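Local atomic coordinates of ferrichrome ABC transporter substrate-binding protein (Staphylococcus pseudintermedius, PDB entry 5FLY), a protein that probably binds ferrichrome-type iron siderophores and hands them to an ABC importer, as a class III solute-binding protein. Residues 162-166 and 167-171; 204-208 and 209-213. All blocks are in the same frame, centred on the assembly; numbering follows the deposited sequence.

Interaction 1 of 2, residues 162-166 and 167-171; sequences EDFDK and KIYAY. With 7PG (2,5,8,11,14,17,20,23-octaoxapentacosan-25-ol), chain P.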
ATOM      1  N   GLU A 162      -6.177 -10.158   6.621  1.00  8.40           N
ATOM      2  CA  GLU A 162      -5.546  -9.420   7.715  1.00  7.75           C
ATOM      3  C   GLU A 162      -6.370  -9.542   8.982  1.00  8.77           C
ATOM      4  O   GLU A 162      -7.585  -9.335   8.970  1.00  7.92           O
ATOM      5  CB  GLU A 162      -5.356  -7.937   7.379  1.00  8.77           C
ATOM      6  CG  GLU A 162      -4.823  -7.127   8.568  1.00  9.82           C
ATOM      7  CD  GLU A 162      -4.408  -5.715   8.217  1.00 10.41           C
ATOM      8  OE1 GLU A 162      -4.684  -5.257   7.078  1.00 10.38           O
ATOM      9  OE2 GLU A 162      -3.799  -5.061   9.090  1.00 10.46           O
ATOM     10  N   ASP A 163      -5.670  -9.877  10.060  1.00  9.33           N
ATOM     11  CA  ASP A 163      -6.197  -9.923  11.422  1.00 10.78           C
ATOM     12  C   ASP A 163      -5.955  -8.549  12.060  1.00 10.18           C
ATOM     13  O   ASP A 163      -4.813  -8.160  12.308  1.00  8.34           O
ATOM     14  CB  ASP A 163      -5.505 -11.076  12.183  1.00 13.34           C
ATOM     15  CG  ASP A 163      -5.659 -10.996  13.703  1.00 16.03           C
ATOM     16  OD1 ASP A 163      -6.784 -10.769  14.191  1.00 15.18           O
ATOM     17  OD2 ASP A 163      -4.641 -11.213  14.414  1.00 17.93           O
ATOM     18  N   PHE A 164      -7.026  -7.785  12.269  1.00  8.46           N
ATOM     19  CA  PHE A 164      -6.896  -6.435  12.791  1.00  9.79           C
ATOM     20  C   PHE A 164      -8.087  -6.083  13.671  1.00 10.45           C
ATOM     21  O   PHE A 164      -9.229  -6.192  13.235  1.00 10.07           O
ATOM     22  CB  PHE A 164      -6.780  -5.420  11.651  1.00  9.70           C
ATOM     23  CG  PHE A 164      -6.659  -4.007  12.130  1.00 10.63           C
ATOM     24  CD1 PHE A 164      -5.437  -3.510  12.534  1.00 11.28           C
ATOM     25  CD2 PHE A 164      -7.776  -3.179  12.204  1.00 11.03           C
ATOM     26  CE1 PHE A 164      -5.316  -2.217  12.995  1.00 12.19           C
ATOM     27  CE2 PHE A 164      -7.656  -1.871  12.662  1.00 10.77           C
ATOM     28  CZ  PHE A 164      -6.427  -1.395  13.050  1.00 11.42           C
ATOM     29  N   ASP A 165      -7.791  -5.677  14.904  1.00 11.11           N
ATOM     30  CA  ASP A 165      -8.800  -5.327  15.908  1.00 13.20           C
ATOM     31  C   ASP A 165      -9.924  -6.365  15.983  1.00 12.78           C
ATOM     32  O   ASP A 165     -11.117  -6.027  16.050  1.00 11.21           O
ATOM     33  CB  ASP A 165      -9.365  -3.933  15.624  1.00 12.92           C
ATOM     34  CG  ASP A 165      -8.355  -2.821  15.879  1.00 12.80           C
ATOM     35  OD1 ASP A 165      -7.226  -3.119  16.346  1.00 12.72           O
ATOM     36  OD2 ASP A 165      -8.704  -1.631  15.643  1.00 12.71           O
ATOM     37  N   LYS A 166      -9.521  -7.632  15.974  1.00 11.85           N
ATOM     38  CA  LYS A 166     -10.408  -8.779  16.185  1.00 11.04           C
ATOM     39  C   LYS A 166     -11.389  -8.983  15.035  1.00 13.03           C
ATOM     40  O   LYS A 166     -12.356  -9.736  15.161  1.00 15.99           O
ATOM     41  CB  LYS A 166     -11.167  -8.632  17.505  1.00 11.73           C
ATOM     42  CG  LYS A 166     -10.252  -8.409  18.712  1.00 11.16           C
ATOM     43  CD  LYS A 166      -9.257  -9.553  18.890  1.00 10.81           C
ATOM     44  CE  LYS A 166      -8.549  -9.443  20.219  1.00 11.77           C
ATOM     45  NZ  LYS A 166      -7.509 -10.496  20.413  1.00 12.65           N
ATOM     46  N   LYS A 167     -11.115  -8.321  13.919  1.00 11.76           N
ATOM     47  CA  LYS A 167     -11.854  -8.520  12.690  1.00 11.52           C
ATOM     48  C   LYS A 167     -10.940  -9.088  11.613  1.00 11.98           C
ATOM     49  O   LYS A 167      -9.719  -9.124  11.779  1.00 13.24           O
ATOM     50  CB  LYS A 167     -12.469  -7.207  12.231  1.00 10.81           C
ATOM     51  CG  LYS A 167     -13.620  -6.759  13.106  1.00 14.07           C
ATOM     52  CD  LYS A 167     -14.309  -5.555  12.522  1.00 16.33           C
ATOM     53  CE  LYS A 167     -15.648  -5.292  13.201  1.00 18.00           C
ATOM     54  NZ  LYS A 167     -16.593  -6.454  13.087  1.00 17.48           N
ATOM     55  N   ILE A 168     -11.546  -9.558  10.530  1.00  8.31           N
ATOM     56  CA  ILE A 168     -10.822 -10.154   9.412  1.00  8.10           C
ATOM     57  C   ILE A 168     -11.077  -9.332   8.158  1.00  7.92           C
ATOM     58  O   ILE A 168     -12.223  -9.037   7.826  1.00  7.93           O
ATOM     59  CB  ILE A 168     -11.252 -11.607   9.163  1.00  8.16           C
ATOM     60  CG1 ILE A 168     -11.205 -12.393  10.480  1.00  8.37           C
ATOM     61  CG2 ILE A 168     -10.360 -12.261   8.110  1.00  8.07           C
ATOM     62  CD1 ILE A 168     -11.798 -13.783  10.422  1.00  8.48           C
ATOM     63  N   TYR A 169     -10.004  -8.979   7.449  1.00  8.52           N
ATOM     64  CA  TYR A 169     -10.127  -8.271   6.178  1.00  8.87           C
ATOM     65  C   TYR A 169      -9.505  -9.084   5.042  1.00  8.50           C
ATOM     66  O   TYR A 169      -8.598  -9.860   5.281  1.00  9.31           O
ATOM     67  CB  TYR A 169      -9.470  -6.893   6.290  1.00  9.80           C
ATOM     68  CG  TYR A 169     -10.139  -6.074   7.374  1.00  9.33           C
ATOM     69  CD1 TYR A 169     -11.276  -5.327   7.093  1.00 10.56           C
ATOM     70  CD2 TYR A 169      -9.668  -6.096   8.678  1.00 10.32           C
ATOM     71  CE1 TYR A 169     -11.907  -4.598   8.070  1.00 11.94           C
ATOM     72  CE2 TYR A 169     -10.304  -5.379   9.673  1.00 10.06           C
ATOM     73  CZ  TYR A 169     -11.421  -4.627   9.358  1.00 12.02           C
ATOM     74  OH  TYR A 169     -12.063  -3.896  10.339  1.00 15.00           O
ATOM     75  N   ALA A 170     -10.019  -8.938   3.825  1.00  8.48           N
ATOM     76  CA  ALA A 170      -9.358  -9.503   2.647  1.00  9.12           C
ATOM     77  C   ALA A 170      -9.240  -8.427   1.582  1.00  8.17           C
ATOM     78  O   ALA A 170     -10.044  -7.494   1.548  1.00  7.32           O
ATOM     79  CB  ALA A 170     -10.117 -10.720   2.116  1.00  9.28           C
ATOM     80  N   TYR A 171      -8.243  -8.551   0.713  1.00  7.26           N
ATOM     81  CA  TYR A 171      -7.890  -7.446  -0.197  1.00  7.19           C
ATOM     82  C   TYR A 171      -8.005  -7.751  -1.676  1.00  7.55           C
ATOM     83  O   TYR A 171      -7.857  -8.898  -2.109  1.00  7.23           O
ATOM     84  CB  TYR A 171      -6.474  -6.974   0.141  1.00  7.08           C
ATOM     85  CG  TYR A 171      -6.454  -6.487   1.557  1.00  8.72           C
ATOM     86  CD1 TYR A 171      -7.077  -5.295   1.892  1.00  9.56           C
ATOM     87  CD2 TYR A 171      -5.906  -7.257   2.578  1.00  8.23           C
ATOM     88  CE1 TYR A 171      -7.122  -4.857   3.197  1.00  9.44           C
ATOM     89  CE2 TYR A 171      -5.948  -6.823   3.887  1.00  8.59           C
ATOM     90  CZ  TYR A 171      -6.557  -5.616   4.187  1.00  9.65           C
ATOM     91  OH  TYR A 171      -6.623  -5.152   5.476  1.00 10.57           O
TER
HETATM   92  C2  7PG P1295      -3.222   1.536   7.926  1.00 40.77           C
HETATM   93  O1  7PG P1295      -3.301   0.666   9.023  1.00 42.64           O
HETATM   94  C3  7PG P1295      -4.169  -0.411   8.817  1.00 40.90           C
HETATM   95  C4  7PG P1295      -5.503  -0.148   9.509  1.00 43.06           C
HETATM   96  O2  7PG P1295      -6.246  -1.331   9.634  1.00 46.21           O
HETATM   97  C5  7PG P1295      -6.433  -2.033   8.440  1.00 41.44           C
HETATM   98  C6  7PG P1295      -7.812  -2.682   8.382  1.00 39.74           C
HETATM   99  O3  7PG P1295      -8.276  -2.672   7.059  1.00 39.09           O
HETATM  100  C7  7PG P1295      -8.939  -1.511   6.642  1.00 36.54           C
HETATM  101  C8  7PG P1295      -9.082  -1.535   5.118  1.00 36.60           C
HETATM  102  O4  7PG P1295      -9.616  -0.342   4.600  1.00 39.19           O
HETATM  103  C9  7PG P1295      -8.875   0.802   4.894  1.00 41.26           C
HETATM  104  C10 7PG P1295      -9.021   1.912   3.851  1.00 42.84           C
HETATM  105  O5  7PG P1295      -7.797   2.605   3.834  1.00 45.83           O
HETATM  106  C11 7PG P1295      -7.551   3.476   2.763  1.00 44.30           C
HETATM  107  C12 7PG P1295      -6.039   3.679   2.620  1.00 41.54           C
HETATM  108  O6  7PG P1295      -5.598   3.227   1.364  1.00 41.35           O
HETATM  109  C13 7PG P1295      -5.021   1.952   1.301  1.00 39.58           C
HETATM  110  C14 7PG P1295      -3.664   1.953   1.998  1.00 38.24           C
HETATM  111  O7  7PG P1295      -2.760   1.229   1.214  1.00 43.04           O
HETATM  112  C15 7PG P1295      -1.420   1.628   1.328  1.00 43.85           C
HETATM  113  O   HOH W   1      -8.975 -11.493  13.388  1.00 25.86           O
HETATM  114  O   HOH W   2     -11.403  -3.534  12.881  1.00 30.61           O

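Interaction 2 of 2, residues 204-208 and 209-213; sequences TEVPK and EEVGK. With CD (cadmium ion), chain F; CD (cadmium ion), chain C.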
ATOM      1  N   THR A 204     -12.474  -5.937   1.561  1.00  8.60           N
ATOM      2  CA  THR A 204     -13.699  -6.229   2.291  1.00  9.03           C
ATOM      3  C   THR A 204     -13.420  -6.774   3.677  1.00  7.62           C
ATOM      4  O   THR A 204     -12.394  -7.398   3.912  1.00  7.57           O
ATOM      5  CB  THR A 204     -14.576  -7.241   1.531  1.00 11.49           C
ATOM      6  OG1 THR A 204     -15.839  -7.355   2.199  1.00 12.52           O
ATOM      7  CG2 THR A 204     -13.884  -8.605   1.429  1.00  9.09           C
ATOM      8  N   GLU A 205     -14.342  -6.522   4.599  1.00  8.33           N
ATOM      9  CA  GLU A 205     -14.373  -7.268   5.851  1.00  9.49           C
ATOM     10  C   GLU A 205     -14.938  -8.651   5.531  1.00 10.12           C
ATOM     11  O   GLU A 205     -15.834  -8.785   4.695  1.00  9.49           O
ATOM     12  CB  GLU A 205     -15.213  -6.572   6.934  1.00 10.47           C
ATOM     13  CG  GLU A 205     -15.220  -7.399   8.205  1.00 11.55           C
ATOM     14  CD  GLU A 205     -15.871  -6.745   9.418  1.00 14.19           C
ATOM     15  OE1 GLU A 205     -16.258  -5.551   9.352  1.00 15.42           O
ATOM     16  OE2 GLU A 205     -15.970  -7.455  10.449  1.00 14.65           O
ATOM     17  N   VAL A 206     -14.390  -9.664   6.188  1.00  7.93           N
ATOM     18  CA  VAL A 206     -14.795 -11.059   6.001  1.00  8.00           C
ATOM     19  C   VAL A 206     -15.403 -11.546   7.307  1.00  8.25           C
ATOM     20  O   VAL A 206     -14.709 -11.610   8.310  1.00  8.21           O
ATOM     21  CB  VAL A 206     -13.592 -11.955   5.601  1.00  9.72           C
ATOM     22  CG1 VAL A 206     -13.999 -13.409   5.476  1.00 11.30           C
ATOM     23  CG2 VAL A 206     -12.978 -11.481   4.293  1.00  9.68           C
ATOM     24  N   PRO A 207     -16.706 -11.863   7.307  1.00  9.36           N
ATOM     25  CA  PRO A 207     -17.223 -12.538   8.502  1.00 10.98           C
ATOM     26  C   PRO A 207     -16.465 -13.841   8.784  1.00 10.14           C
ATOM     27  O   PRO A 207     -16.099 -14.556   7.848  1.00  9.70           O
ATOM     28  CB  PRO A 207     -18.694 -12.804   8.152  1.00 10.47           C
ATOM     29  CG  PRO A 207     -19.006 -11.807   7.073  1.00 11.20           C
ATOM     30  CD  PRO A 207     -17.749 -11.718   6.276  1.00 10.31           C
ATOM     31  N   LYS A 208     -16.235 -14.154  10.056  1.00 10.10           N
ATOM     32  CA  LYS A 208     -15.306 -15.226  10.391  1.00  9.63           C
ATOM     33  C   LYS A 208     -15.789 -16.571   9.862  1.00  9.21           C
ATOM     34  O   LYS A 208     -14.984 -17.445   9.549  1.00  9.08           O
ATOM     35  CB  LYS A 208     -15.084 -15.318  11.906  1.00  9.44           C
ATOM     36  CG  LYS A 208     -16.277 -15.783  12.703  1.00 10.08           C
ATOM     37  CD  LYS A 208     -15.944 -15.770  14.181  1.00 11.79           C
ATOM     38  CE  LYS A 208     -17.154 -16.122  15.021  1.00 14.67           C
ATOM     39  NZ  LYS A 208     -16.832 -16.178  16.480  1.00 16.89           N
ATOM     40  N   GLU A 209     -17.102 -16.730   9.750  1.00  9.63           N
ATOM     41  CA  GLU A 209     -17.677 -17.975   9.255  1.00 11.50           C
ATOM     42  C   GLU A 209     -17.462 -18.192   7.752  1.00 11.56           C
ATOM     43  O   GLU A 209     -17.740 -19.272   7.245  1.00 12.25           O
ATOM     44  CB  GLU A 209     -19.179 -18.012   9.558  1.00 12.34           C
ATOM     45  CG  GLU A 209     -19.538 -17.969  11.059  1.00 12.27           C
ATOM     46  CD  GLU A 209     -19.632 -16.554  11.644  1.00 11.54           C
ATOM     47  OE1 GLU A 209     -19.687 -15.553  10.900  1.00 10.56           O
ATOM     48  OE2 GLU A 209     -19.672 -16.437  12.881  1.00 11.95           O
ATOM     49  N   GLU A 210     -16.977 -17.169   7.049  1.00 10.88           N
ATOM     50  CA  GLU A 210     -16.916 -17.196   5.590  1.00  9.56           C
ATOM     51  C   GLU A 210     -15.485 -17.240   5.072  1.00 10.31           C
ATOM     52  O   GLU A 210     -15.252 -17.137   3.871  1.00 10.31           O
ATOM     53  CB  GLU A 210     -17.641 -15.981   5.009  1.00 10.19           C
ATOM     54  CG  GLU A 210     -19.110 -15.899   5.383  1.00 12.33           C
ATOM     55  CD  GLU A 210     -19.895 -14.942   4.494  1.00 16.02           C
ATOM     56  OE1 GLU A 210     -19.939 -15.174   3.264  1.00 19.01           O
ATOM     57  OE2 GLU A 210     -20.470 -13.957   5.005  1.00 14.86           O
ATOM     58  N   VAL A 211     -14.526 -17.410   5.970  1.00 10.09           N
ATOM     59  CA  VAL A 211     -13.118 -17.469   5.562  1.00 11.35           C
ATOM     60  C   VAL A 211     -12.871 -18.468   4.416  1.00 12.10           C
ATOM     61  O   VAL A 211     -12.212 -18.127   3.427  1.00 10.16           O
ATOM     62  CB  VAL A 211     -12.225 -17.800   6.785  1.00 11.16           C
ATOM     63  CG1 VAL A 211     -10.850 -18.262   6.372  1.00 12.54           C
ATOM     64  CG2 VAL A 211     -12.129 -16.566   7.663  1.00 11.42           C
ATOM     65  N   GLY A 212     -13.438 -19.665   4.521  1.00 12.75           N
ATOM     66  CA  GLY A 212     -13.221 -20.704   3.528  1.00 13.99           C
ATOM     67  C   GLY A 212     -13.734 -20.371   2.140  1.00 13.64           C
ATOM     68  O   GLY A 212     -13.212 -20.870   1.152  1.00 14.30           O
ATOM     69  N   LYS A 213     -14.757 -19.525   2.062  1.00 12.42           N
ATOM     70  CA  LYS A 213     -15.340 -19.166   0.772  1.00 13.58           C
ATOM     71  C   LYS A 213     -14.360 -18.377  -0.095  1.00 13.02           C
ATOM     72  O   LYS A 213     -14.523 -18.329  -1.314  1.00 14.23           O
ATOM     73  CB  LYS A 213     -16.638 -18.375   0.984  1.00 17.58           C
ATOM     74  CG  LYS A 213     -17.756 -19.243   1.544  1.00 22.88           C
ATOM     75  CD  LYS A 213     -18.855 -18.438   2.223  1.00 23.35           C
ATOM     76  CE  LYS A 213     -19.704 -17.688   1.224  1.00 21.16           C
ATOM     77  NZ  LYS A 213     -20.997 -17.302   1.862  1.00 20.01           N
TER
HETATM   78 CD    CD F1285     -20.143 -14.193  12.749  1.00 10.67          CD
HETATM   79 CD    CD C1282     -21.083 -13.210   2.891  0.57  9.76          CD
HETATM   80  O   HOH W   3     -21.513 -12.664   0.693  1.00 24.86           O

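Interaction 1 of 2, residues 162-166 and 167-171
Glu162 and Tyr171 meet at the inner end of a beta hairpin with a two-residue loop, in which strand 158-164 turns back as strand 167-171 through a type I' turn from Phe164 to Lys167. Two hydrogen-bonded antiparallel pairs, Glu162 with Tyr169 and Phe164 with Lys167, flank the non-hydrogen-bonded pair of Asp163 with Ile168. The strands run roughly antiparallel, and Glu162 N reaches Tyr169 O over 2.8 Å.

Packing is tightest on the face bearing Glu162, Phe164, Tyr169 and Tyr171, all four of which line the pocket occupied by the polyether 7PG. With CG anti to the backbone N (chi1 174°) and an extended chain, Glu162 brings its carboxylate obliquely up to the phenol end of Tyr171, the two planes 50° apart. Arg177 forms a salt bridge with OE1 and Trp258 a hydrogen bond with OE2, so the buried acid has three polar partners, two on OE1 and one on OE2, and probably stays ionised. The Phe164 ring takes ether oxygen O2 of 7PG 3.2 Å above its centre, and Tyr169 likewise carries O3 over a face.

The turn end is looser. Asp165 and Lys166 are exposed, and Lys167 leads its amine away to a salt bridge with Glu205. Water links Asp163 OD1 to Lys167 O on the side of the sheet that Ile168 shares, while another water meets Tyr169 OH at the ring edge, 2.7 Å away.

At the pocket end, Tyr171 OH donates to Glu162 OE1 over 2.5 Å, arriving on the anti side of the carboxylate and 28° out of its plane.

Interaction 2 of 2, residues 204-208 and 209-213
Lys208 and Glu209, neighbours in sequence, bury the most surface here, and their side chains cross rather than run side by side. CG of Lys208 stands between its backbone N and carbonyl carbon (chi1 68°), and from there the chain extends past the Glu209 carboxylate. Its CE comes within 3.3 Å of Glu209 OE2, whereas NZ stays 4.6 Å from that oxygen: the methylenes make the contact, and the opposite charges are near without forming a salt bridge. Glu209 bends at chi2 (86°), which folds its carboxylate back toward Lys208 and presents both oxygens to a cadmium ion, OE1 and OE2 each at 2.3 Å.

The backbone beneath is a 3-10 segment that follows edge strand 203-205 by way of Val206 and Pro207. Its evidence is the i to i+3 bond from Glu210 N to Pro207 O, 2.9 Å long, with the donor 45° out of the carbonyl plane; Lys213 N repeats the pattern onto Glu210 O.

Pro207 is the third large contributor. Its CG lies 3.3 Å from Glu210 OE2, the ring and the acid crossing at an angle. That carboxylate chelates a second cadmium ion through both oxygens, with a water also bound to the metal, and OE1 forms a salt bridge with Lys213 NZ, which donates a hydrogen bond from above the carboxylate plane. Metal and ammonium together would be expected to keep Glu210 ionised. On the buried side, Val211 CG2 touches Val206 CG1 at 4.3 Å and also packs against Lys208 O, while its side chain reaches Ile168 of strand 167-171.

In the fold
From the N terminus, the chain first meets interaction 1, where strand 158-164 reverses through Asp165 and Lys166 into strand 167-171 and closes a tight hairpin. Helices 179-185 and 192-198 follow before strand 203-205 returns to the sheet, and interaction 2 then closes a short 3-10 turn on the way to strand 218-223. The two contacts are therefore in series, neither nesting nor crossing. Their tie is lateral: strand 203-205 is the edge neighbour of 167-171, and probable backbone hydrogen bonds from Ala170 N to Thr204 O and from Val206 N to Ile168 O, each 2.8 Å, join the hairpin to strand 203-205 in one mixed five-stranded sheet, from whose edge the 3-10 segment departs.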